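Long-range contacts in putative NAD dependent dehydrogenase (Micromonospora echinospora, PDB 6NOR), which binds NAD and probably acts as an NAD-dependent oxidoreductase in the biosynthesis of the aminoglycoside antibiotic gentamicin: residues G136-H141 and R328-T333; R171-T176 and Q260-V265; L276-G281 and W300-W305. One frame throughout, in Å; residues are numbered along the deposited sequence.

Contact 1 of 3, residues G136-H141 and R328-T333; sequences GVVLAH and RPMTHT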
loop_
_atom_site.group_PDB
_atom_site.type_symbol
_atom_site.label_atom_id
_atom_site.label_comp_id
_atom_site.label_asym_id
_atom_site.label_seq_id
_atom_site.Cartn_x
_atom_site.Cartn_y
_atom_site.Cartn_z
ATOM N N GLY A 136 7.690 -42.497 -24.277
ATOM C CA GLY A 136 8.919 -41.957 -23.710
ATOM C C GLY A 136 9.189 -40.482 -23.995
ATOM O O GLY A 136 10.347 -40.107 -24.150
ATOM N N VAL A 137 8.139 -39.652 -24.057
ATOM C CA VAL A 137 8.310 -38.210 -24.290
ATOM C C VAL A 137 7.802 -37.376 -23.127
ATOM O O VAL A 137 7.072 -37.856 -22.268
ATOM C CB VAL A 137 7.587 -37.729 -25.565
ATOM C CG1 VAL A 137 8.195 -38.374 -26.799
ATOM C CG2 VAL A 137 6.103 -38.014 -25.477
ATOM N N VAL A 138 8.208 -36.117 -23.101
ATOM C CA VAL A 138 7.736 -35.202 -22.080
ATOM C C VAL A 138 6.384 -34.640 -22.485
ATOM O O VAL A 138 6.198 -34.185 -23.623
ATOM C CB VAL A 138 8.723 -34.040 -21.839
ATOM C CG1 VAL A 138 8.126 -33.017 -20.851
ATOM C CG2 VAL A 138 10.066 -34.570 -21.346
ATOM N N LEU A 139 5.444 -34.727 -21.549
ATOM C CA LEU A 139 4.188 -33.992 -21.593
ATOM C C LEU A 139 4.234 -32.928 -20.494
ATOM O O LEU A 139 4.418 -33.234 -19.327
ATOM C CB LEU A 139 2.988 -34.916 -21.385
ATOM C CG LEU A 139 1.607 -34.264 -21.166
ATOM C CD1 LEU A 139 1.189 -33.416 -22.338
ATOM C CD2 LEU A 139 0.537 -35.315 -20.883
ATOM N N ALA A 140 4.072 -31.676 -20.877
ATOM C CA ALA A 140 4.172 -30.593 -19.930
ATOM C C ALA A 140 2.979 -29.712 -20.142
ATOM O O ALA A 140 2.440 -29.683 -21.239
ATOM C CB ALA A 140 5.478 -29.822 -20.126
ATOM N N HIS A 141 2.546 -29.001 -19.104
ATOM C CA HIS A 141 1.359 -28.158 -19.240
ATOM C C HIS A 141 1.637 -26.727 -18.806
ATOM O O HIS A 141 2.485 -26.478 -17.957
ATOM C CB HIS A 141 0.183 -28.728 -18.449
ATOM C CG HIS A 141 0.382 -28.693 -16.965
ATOM N ND1 HIS A 141 1.081 -29.665 -16.286
ATOM C CD2 HIS A 141 -0.023 -27.800 -16.030
ATOM C CE1 HIS A 141 1.106 -29.371 -14.999
ATOM N NE2 HIS A 141 0.446 -28.242 -14.817
ATOM N N ARG A 328 16.166 -33.456 -17.136
ATOM C CA ARG A 328 15.937 -32.893 -15.804
ATOM C C ARG A 328 14.453 -32.960 -15.394
ATOM O O ARG A 328 13.628 -32.262 -15.970
ATOM C CB ARG A 328 16.431 -31.451 -15.763
ATOM C CG ARG A 328 16.344 -30.818 -14.407
ATOM C CD ARG A 328 16.216 -29.313 -14.533
ATOM N NE ARG A 328 15.655 -28.726 -13.323
ATOM C CZ ARG A 328 15.199 -27.483 -13.238
ATOM N NH1 ARG A 328 15.240 -26.695 -14.302
ATOM N NH2 ARG A 328 14.706 -27.032 -12.090
ATOM N N PRO A 329 14.116 -33.799 -14.400
ATOM C CA PRO A 329 12.710 -34.074 -14.065
ATOM C C PRO A 329 11.978 -32.823 -13.621
ATOM O O PRO A 329 12.546 -31.990 -12.925
ATOM C CB PRO A 329 12.808 -35.088 -12.927
ATOM C CG PRO A 329 14.136 -34.814 -12.304
ATOM C CD PRO A 329 15.042 -34.409 -13.434
ATOM N N MET A 330 10.736 -32.663 -14.050
ATOM C CA MET A 330 10.039 -31.417 -13.768
ATOM C C MET A 330 9.414 -31.387 -12.380
ATOM O O MET A 330 9.052 -32.410 -11.814
ATOM C CB MET A 330 8.978 -31.145 -14.831
ATOM C CG MET A 330 9.566 -30.596 -16.119
ATOM S SD MET A 330 8.380 -30.554 -17.434
ATOM C CE MET A 330 7.543 -29.050 -17.030
ATOM N N THR A 331 9.327 -30.182 -11.839
ATOM C CA THR A 331 8.668 -29.933 -10.573
ATOM C C THR A 331 7.172 -30.197 -10.667
ATOM O O THR A 331 6.575 -30.807 -9.797
ATOM C CB THR A 331 8.895 -28.494 -10.142
ATOM O OG1 THR A 331 10.305 -28.236 -10.087
ATOM C CG2 THR A 331 8.211 -28.214 -8.797
ATOM N N HIS A 332 6.584 -29.731 -11.756
ATOM C CA HIS A 332 5.164 -29.871 -11.989
ATOM C C HIS A 332 4.887 -30.842 -13.137
ATOM O O HIS A 332 5.334 -30.652 -14.261
ATOM C CB HIS A 332 4.567 -28.491 -12.230
ATOM C CG HIS A 332 4.946 -27.507 -11.170
ATOM N ND1 HIS A 332 4.328 -27.469 -9.939
ATOM C CD2 HIS A 332 5.897 -26.540 -11.146
ATOM C CE1 HIS A 332 4.879 -26.525 -9.202
ATOM N NE2 HIS A 332 5.831 -25.947 -9.907
ATOM N N THR A 333 4.152 -31.898 -12.825
ATOM C CA THR A 333 4.032 -33.059 -13.700
ATOM C C THR A 333 2.597 -33.258 -14.157
ATOM O O THR A 333 1.699 -32.571 -13.681
ATOM C CB THR A 333 4.496 -34.319 -12.974
ATOM O OG1 THR A 333 3.606 -34.574 -11.883
ATOM C CG2 THR A 333 5.913 -34.131 -12.449
HETATM O O HOH W 1 3.830 -29.607 -16.772
#
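Met330 reaches from the loop between two C-terminal helices onto Ala140 of the last, edge-lying strand of the parallel Rossmann sheet, and this is the tightly packed part of the contact. Its CG stands beside the backbone N, and the chain bends at its end (chi3 82°), which lays Met330 CE against Ala140 CB at 3.8 Å. A flexible, unbranched methionine suits this place because it can follow the surface around a small, buried alanine; Val320 of helix 313-326 packs on both Ala140 and Met330.

Elsewhere the segments meet more loosely. Val138 CG1 lies 4.2 Å from Met330 SD, and both residues are partly exposed. Thr333, also partly exposed, directs its CB away from the strand and occupies the N-cap position of helix 334-353. No direct hydrogen bond joins the segments; a water bridges them, accepting from His141 N at 2.7 Å and donating to His332 O at 3.1 Å.

The two histidines are buried and polar. With CG set between the backbone N and the carbonyl carbon (chi1 67°), His141 turns the CE1 edge of its ring to Thr333 O, 3.5 Å away and near the ring plane. Its NE2 is hydrogen-bonded to Glu204 OE2. The His332 ring is held away from the strand, edge-to-face with Tyr147 and Trp208. Because its ND1 is hydrogen-bonded to Lys212 NZ, that nitrogen probably serves as the acceptor, which would favour a neutral His332 ring.

Contact 2 of 3, residues R171-T176 and Q260-V265; sequences RVAFRT and QLTVEV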
loop_
_atom_site.group_PDB
_atom_site.type_symbol
_atom_site.label_atom_id
_atom_site.label_comp_id
_atom_site.label_asym_id
_atom_site.label_seq_id
_atom_site.Cartn_x
_atom_site.Cartn_y
_atom_site.Cartn_z
ATOM N N ARG A 171 -6.141 -18.719 -0.156
ATOM C CA ARG A 171 -7.041 -18.012 -1.025
ATOM C C ARG A 171 -6.300 -17.492 -2.251
ATOM O O ARG A 171 -5.263 -16.888 -2.130
ATOM C CB ARG A 171 -7.707 -16.858 -0.288
ATOM C CG ARG A 171 -8.436 -15.904 -1.205
ATOM C CD ARG A 171 -9.607 -15.197 -0.522
ATOM N NE ARG A 171 -10.519 -14.613 -1.512
ATOM C CZ ARG A 171 -10.338 -13.420 -2.059
ATOM N NH1 ARG A 171 -9.284 -12.679 -1.714
ATOM N NH2 ARG A 171 -11.205 -12.965 -2.941
ATOM N N VAL A 172 -6.851 -17.754 -3.423
ATOM C CA VAL A 172 -6.343 -17.199 -4.652
ATOM C C VAL A 172 -7.446 -16.454 -5.370
ATOM O O VAL A 172 -8.490 -17.009 -5.643
ATOM C CB VAL A 172 -5.793 -18.264 -5.601
ATOM C CG1 VAL A 172 -5.220 -17.587 -6.808
ATOM C CG2 VAL A 172 -4.741 -19.106 -4.913
ATOM N N ALA A 173 -7.201 -15.185 -5.660
ATOM C CA ALA A 173 -8.140 -14.372 -6.395
ATOM C C ALA A 173 -7.568 -14.018 -7.746
ATOM O O ALA A 173 -6.424 -13.593 -7.852
ATOM C CB ALA A 173 -8.488 -13.107 -5.601
ATOM N N PHE A 174 -8.346 -14.216 -8.793
ATOM C CA PHE A 174 -7.817 -13.945 -10.123
ATOM C C PHE A 174 -8.894 -13.272 -10.970
ATOM O O PHE A 174 -9.927 -13.848 -11.277
ATOM C CB PHE A 174 -7.251 -15.239 -10.743
ATOM C CG PHE A 174 -6.412 -15.029 -11.992
ATOM C CD1 PHE A 174 -6.219 -13.776 -12.526
ATOM C CD2 PHE A 174 -5.674 -16.062 -12.507
ATOM C CE1 PHE A 174 -5.434 -13.583 -13.629
ATOM C CE2 PHE A 174 -4.858 -15.876 -13.613
ATOM C CZ PHE A 174 -4.742 -14.628 -14.177
ATOM N N ARG A 175 -8.642 -12.014 -11.306
ATOM C CA ARG A 175 -9.644 -11.178 -11.942
ATOM C C ARG A 175 -9.132 -10.414 -13.139
ATOM O O ARG A 175 -8.057 -9.829 -13.109
ATOM C CB ARG A 175 -10.221 -10.199 -10.941
ATOM C CG ARG A 175 -11.046 -10.890 -9.875
ATOM C CD ARG A 175 -11.196 -10.005 -8.692
ATOM N NE ARG A 175 -11.918 -10.652 -7.612
ATOM C CZ ARG A 175 -11.783 -10.291 -6.348
ATOM N NH1 ARG A 175 -10.947 -9.314 -6.042
ATOM N NH2 ARG A 175 -12.473 -10.902 -5.402
ATOM N N THR A 176 -9.934 -10.448 -14.195
ATOM C CA THR A 176 -9.657 -9.767 -15.435
ATOM C C THR A 176 -10.929 -9.134 -15.954
ATOM O O THR A 176 -12.000 -9.352 -15.422
ATOM C CB THR A 176 -9.131 -10.722 -16.527
ATOM O OG1 THR A 176 -10.247 -11.404 -17.120
ATOM C CG2 THR A 176 -8.162 -11.732 -15.975
ATOM N N GLN A 260 -5.945 -8.640 -11.752
ATOM C CA GLN A 260 -5.558 -8.838 -10.354
ATOM C C GLN A 260 -5.211 -10.304 -10.126
ATOM O O GLN A 260 -5.968 -11.191 -10.505
ATOM C CB GLN A 260 -6.678 -8.447 -9.367
ATOM C CG GLN A 260 -7.283 -7.072 -9.471
ATOM C CD GLN A 260 -8.422 -6.882 -8.459
ATOM O OE1 GLN A 260 -8.611 -7.704 -7.574
ATOM N NE2 GLN A 260 -9.181 -5.809 -8.600
ATOM N N LEU A 261 -4.089 -10.569 -9.477
ATOM C CA LEU A 261 -3.785 -11.938 -9.085
ATOM C C LEU A 261 -3.087 -11.953 -7.733
ATOM O O LEU A 261 -1.975 -11.470 -7.593
ATOM C CB LEU A 261 -2.940 -12.653 -10.171
ATOM C CG LEU A 261 -2.520 -14.105 -9.895
ATOM C CD1 LEU A 261 -3.679 -14.972 -9.400
ATOM C CD2 LEU A 261 -1.807 -14.777 -11.099
ATOM N N THR A 262 -3.750 -12.527 -6.740
ATOM C CA THR A 262 -3.201 -12.591 -5.389
ATOM C C THR A 262 -3.309 -13.985 -4.742
ATOM O O THR A 262 -4.210 -14.777 -5.022
ATOM C CB THR A 262 -3.891 -11.582 -4.442
ATOM O OG1 THR A 262 -5.254 -11.963 -4.268
ATOM C CG2 THR A 262 -3.840 -10.130 -4.984
ATOM N N VAL A 263 -2.371 -14.248 -3.847
ATOM C CA VAL A 263 -2.298 -15.489 -3.119
ATOM C C VAL A 263 -2.163 -15.190 -1.640
ATOM O O VAL A 263 -1.377 -14.342 -1.245
ATOM C CB VAL A 263 -1.106 -16.348 -3.565
ATOM C CG1 VAL A 263 -1.077 -17.627 -2.765
ATOM C CG2 VAL A 263 -1.194 -16.665 -5.053
ATOM N N GLU A 264 -2.932 -15.896 -0.828
ATOM C CA GLU A 264 -2.932 -15.705 0.611
ATOM C C GLU A 264 -2.941 -17.059 1.302
ATOM O O GLU A 264 -3.758 -17.911 0.999
ATOM C CB GLU A 264 -4.145 -14.877 1.007
ATOM C CG GLU A 264 -4.264 -14.470 2.447
ATOM C CD GLU A 264 -5.582 -13.716 2.697
ATOM O OE1 GLU A 264 -5.616 -12.823 3.573
ATOM O OE2 GLU A 264 -6.587 -14.009 2.003
ATOM N N VAL A 265 -1.998 -17.262 2.201
ATOM C CA VAL A 265 -1.962 -18.451 3.032
ATOM C C VAL A 265 -1.959 -18.055 4.498
ATOM O O VAL A 265 -1.143 -17.237 4.918
ATOM C CB VAL A 265 -0.726 -19.302 2.729
ATOM C CG1 VAL A 265 -0.665 -20.509 3.664
ATOM C CG2 VAL A 265 -0.723 -19.752 1.273
HETATM O O HOH W 2 -5.577 -13.895 -2.391
#
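Arg171, Ala173 and Arg175 pair with Glu264, Thr262 and Gln260 through six backbone hydrogen bonds, two to each hydrogen-bonded residue pair of the antiparallel strands. Among the shortest is Arg171 N to Glu264 O, 2.8 Å. The bond from Ala173 N to Thr262 O is longer, 3.1 Å. CA-H...O contacts supplement them, such as Val172 CA to Thr262 O. A water also spans the strands, donating to Arg171 O and lying 2.7 Å from Thr262 OG1.

Apolar contacts fill the face of Val172, Phe174, Leu261 and Val263. The two beta-branched valines suit an extended strand and pack on helix 199-209, while Leu261 meets Phe145. Leu261 CD1 sits over the Phe174 ring, 4.1 Å from its centroid, a CH-pi contact, and also touches Val172 CG1. Here two neighbouring antiparallel strands of the mixed sheet run side by side in the GFO/IDH/MocA C-terminal domain.

Polar side chains occupy the other face. Arg175, extended from CG to NE, donates a hydrogen bond from NH1 to Gln260 OE1 (3.2 Å); the oxygen lies near the guanidinium plane, although the amide is turned 80° from it. NH2 of both Arg171 and Arg175 forms a salt bridge with Asp250, and Glu264 bridges to Arg175 of the second subunit.

Contact 3 of 3, residues L276-G281 and W300-W305; sequences LWQGMG and WLRPEW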
loop_
_atom_site.group_PDB
_atom_site.type_symbol
_atom_site.label_atom_id
_atom_site.label_comp_id
_atom_site.label_asym_id
_atom_site.label_seq_id
_atom_site.Cartn_x
_atom_site.Cartn_y
_atom_site.Cartn_z
ATOM N N LEU A 276 0.708 -10.130 -7.566
ATOM C CA LEU A 276 1.468 -10.070 -8.812
ATOM C C LEU A 276 1.389 -8.709 -9.497
ATOM O O LEU A 276 2.398 -8.025 -9.636
ATOM C CB LEU A 276 0.993 -11.152 -9.773
ATOM C CG LEU A 276 1.809 -11.315 -11.048
ATOM C CD1 LEU A 276 3.256 -11.608 -10.710
ATOM C CD2 LEU A 276 1.238 -12.407 -11.942
ATOM N N TRP A 277 0.193 -8.332 -9.930
ATOM C CA TRP A 277 -0.002 -7.121 -10.730
ATOM C C TRP A 277 -0.065 -5.822 -9.919
ATOM O O TRP A 277 0.338 -4.784 -10.427
ATOM C CB TRP A 277 -1.266 -7.255 -11.574
ATOM C CG TRP A 277 -1.196 -8.454 -12.459
ATOM C CD1 TRP A 277 -1.939 -9.590 -12.372
ATOM C CD2 TRP A 277 -0.274 -8.658 -13.522
ATOM N NE1 TRP A 277 -1.551 -10.490 -13.333
ATOM C CE2 TRP A 277 -0.525 -9.939 -14.053
ATOM C CE3 TRP A 277 0.739 -7.876 -14.088
ATOM C CZ2 TRP A 277 0.189 -10.448 -15.136
ATOM C CZ3 TRP A 277 1.451 -8.391 -15.160
ATOM C CH2 TRP A 277 1.169 -9.665 -15.670
ATOM N N GLN A 278 -0.544 -5.880 -8.669
ATOM C CA GLN A 278 -0.585 -4.685 -7.814
ATOM C C GLN A 278 0.587 -4.666 -6.831
ATOM O O GLN A 278 0.629 -3.839 -5.941
ATOM C CB GLN A 278 -1.905 -4.583 -7.028
ATOM C CG GLN A 278 -3.127 -4.236 -7.862
ATOM C CD GLN A 278 -3.560 -5.371 -8.790
ATOM O OE1 GLN A 278 -3.832 -6.490 -8.346
ATOM N NE2 GLN A 278 -3.611 -5.086 -10.081
ATOM N N GLY A 279 1.533 -5.583 -6.990
ATOM C CA GLY A 279 2.694 -5.611 -6.119
ATOM C C GLY A 279 4.007 -5.421 -6.856
ATOM O O GLY A 279 5.038 -5.946 -6.459
ATOM N N MET A 280 3.985 -4.653 -7.932
ATOM C CA MET A 280 5.192 -4.485 -8.700
ATOM C C MET A 280 6.014 -3.276 -8.282
ATOM O O MET A 280 7.135 -3.121 -8.735
ATOM C CB MET A 280 4.858 -4.439 -10.182
ATOM C CG MET A 280 5.266 -5.747 -10.791
ATOM S SD MET A 280 4.803 -6.112 -12.444
ATOM C CE MET A 280 4.802 -7.884 -12.367
ATOM N N GLY A 281 5.471 -2.448 -7.392
ATOM C CA GLY A 281 6.227 -1.377 -6.771
ATOM C C GLY A 281 6.454 -0.157 -7.646
ATOM O O GLY A 281 7.296 0.669 -7.341
ATOM N N TRP A 300 -4.339 7.459 -12.294
ATOM C CA TRP A 300 -3.434 6.683 -11.463
ATOM C C TRP A 300 -3.269 5.266 -11.999
ATOM O O TRP A 300 -4.247 4.556 -12.198
ATOM C CB TRP A 300 -3.927 6.650 -10.008
ATOM C CG TRP A 300 -3.589 7.924 -9.288
ATOM C CD1 TRP A 300 -4.406 8.994 -9.086
ATOM C CD2 TRP A 300 -2.326 8.274 -8.717
ATOM N NE1 TRP A 300 -3.739 9.986 -8.407
ATOM C CE2 TRP A 300 -2.456 9.571 -8.173
ATOM C CE3 TRP A 300 -1.099 7.618 -8.611
ATOM C CZ2 TRP A 300 -1.405 10.226 -7.534
ATOM C CZ3 TRP A 300 -0.053 8.270 -7.969
ATOM C CH2 TRP A 300 -0.218 9.561 -7.436
ATOM N N LEU A 301 -2.025 4.878 -12.258
ATOM C CA LEU A 301 -1.708 3.546 -12.767
ATOM C C LEU A 301 -0.760 2.822 -11.842
ATOM O O LEU A 301 -0.047 3.454 -11.061
ATOM C CB LEU A 301 -1.074 3.632 -14.146
ATOM C CG LEU A 301 -1.645 4.725 -15.028
ATOM C CD1 LEU A 301 -0.723 4.978 -16.188
ATOM C CD2 LEU A 301 -3.014 4.268 -15.491
ATOM N N ARG A 302 -0.761 1.497 -11.933
ATOM C CA ARG A 302 0.306 0.700 -11.359
ATOM C C ARG A 302 0.954 -0.147 -12.455
ATOM O O ARG A 302 0.667 -1.325 -12.570
ATOM C CB ARG A 302 -0.213 -0.192 -10.232
ATOM C CG ARG A 302 -0.620 0.534 -8.968
ATOM C CD ARG A 302 -1.112 -0.452 -7.924
ATOM N NE ARG A 302 -2.431 -0.108 -7.389
ATOM C CZ ARG A 302 -3.579 -0.257 -8.051
ATOM N NH1 ARG A 302 -4.722 0.080 -7.472
ATOM N NH2 ARG A 302 -3.587 -0.735 -9.296
ATOM N N PRO A 303 1.834 0.461 -13.268
ATOM C CA PRO A 303 2.403 -0.182 -14.462
ATOM C C PRO A 303 3.190 -1.445 -14.164
ATOM O O PRO A 303 3.851 -1.531 -13.140
ATOM C CB PRO A 303 3.342 0.885 -15.029
ATOM C CG PRO A 303 2.887 2.172 -14.389
ATOM C CD PRO A 303 2.428 1.782 -13.027
ATOM N N GLU A 304 3.123 -2.417 -15.066
ATOM C CA GLU A 304 3.906 -3.619 -14.917
ATOM C C GLU A 304 5.309 -3.370 -15.430
ATOM O O GLU A 304 5.535 -2.468 -16.245
ATOM C CB GLU A 304 3.261 -4.791 -15.671
ATOM C CG GLU A 304 2.876 -4.492 -17.127
ATOM C CD GLU A 304 4.059 -4.496 -18.108
ATOM O OE1 GLU A 304 5.101 -5.121 -17.805
ATOM O OE2 GLU A 304 3.946 -3.863 -19.184
ATOM N N TRP A 305 6.247 -4.165 -14.934
ATOM C CA TRP A 305 7.558 -4.311 -15.567
ATOM C C TRP A 305 7.804 -5.800 -15.784
ATOM O O TRP A 305 7.331 -6.616 -15.011
ATOM C CB TRP A 305 8.676 -3.676 -14.719
ATOM C CG TRP A 305 8.722 -4.168 -13.301
ATOM C CD1 TRP A 305 7.960 -3.723 -12.256
ATOM C CD2 TRP A 305 9.598 -5.167 -12.759
ATOM N NE1 TRP A 305 8.287 -4.411 -11.105
ATOM C CE2 TRP A 305 9.287 -5.302 -11.394
ATOM C CE3 TRP A 305 10.607 -5.970 -13.308
ATOM C CZ2 TRP A 305 9.946 -6.206 -10.566
ATOM C CZ3 TRP A 305 11.253 -6.877 -12.491
ATOM C CH2 TRP A 305 10.921 -6.986 -11.135
#
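The backbones of Met280 and Glu304 pass with their CA atoms 6.4 Å apart, and those of Gln278 and Arg302 at much the same spacing, with no strand pairing between the two loops. They are joined by a Met-aromatic contact and a hydrogen bond: Met280 SD lies over the face of the Trp305 indole, 4.3 Å from the centroid of its five-membered ring. Methionine fits because its chain, extended beyond CG, runs across the tryptophan, with Met280 CG itself 3.3 Å from Trp305 NE1, while the polarisable sulfur also receives a weak hydrogen bond from Trp305 N. Beside this, Glu304 CA and CB close on the sulfur. Trp305 holds its CG between the backbone N and the carbonyl carbon (chi1 54°), which folds the indole back toward the first loop. There Trp305 NE1 donates a conventional hydrogen bond to Met280 O, 2.9 Å, with the donor in the carbonyl plane on a lone pair of the oxygen. A phenylalanine here would probably leave Met280 O without its indole N-H donor and the loop at Met280 less firmly held.

Further along, Trp277 sets the edge of its ring at CZ3 against Glu304 CB, 4.1 Å off, with Leu276 CD2 over one ring face. The polar ends of Gln278 and Arg302 go elsewhere: Gln278 NE2 to Glu259 O, and Arg302 NH1 to a salt bridge with Glu283 of the fourth subunit. Glu304 O accepts from Arg153 of the third subunit, so these loops lie at the subunit boundaries. Between the two side chains, the aliphatic part of the glutamine suits a flat cation: Gln278 CG covers one face of the Arg302 guanidinium, 3.8 Å from Arg302 NH2.

From the N terminus, the chain first lays down the Rossmann sheet, ending at strand 139-141, where contact 1 opens. It then builds the mixed sheet: strand 167-175 opens contact 2, and strand 260-267 closes it. Strand 270-275 leads straight on into 276-281, which opens contact 3, closed at 300-305 after a short excursion of 18 residues. Contacts 2 and 3 thus follow in series and touch, probably through a backbone bond from Leu276 N to Leu261 O. Only at 328-333 does contact 1 close, enclosing both others along the chain and bringing the C-terminal helices to the Rossmann edge, on the far side of the chain's centre.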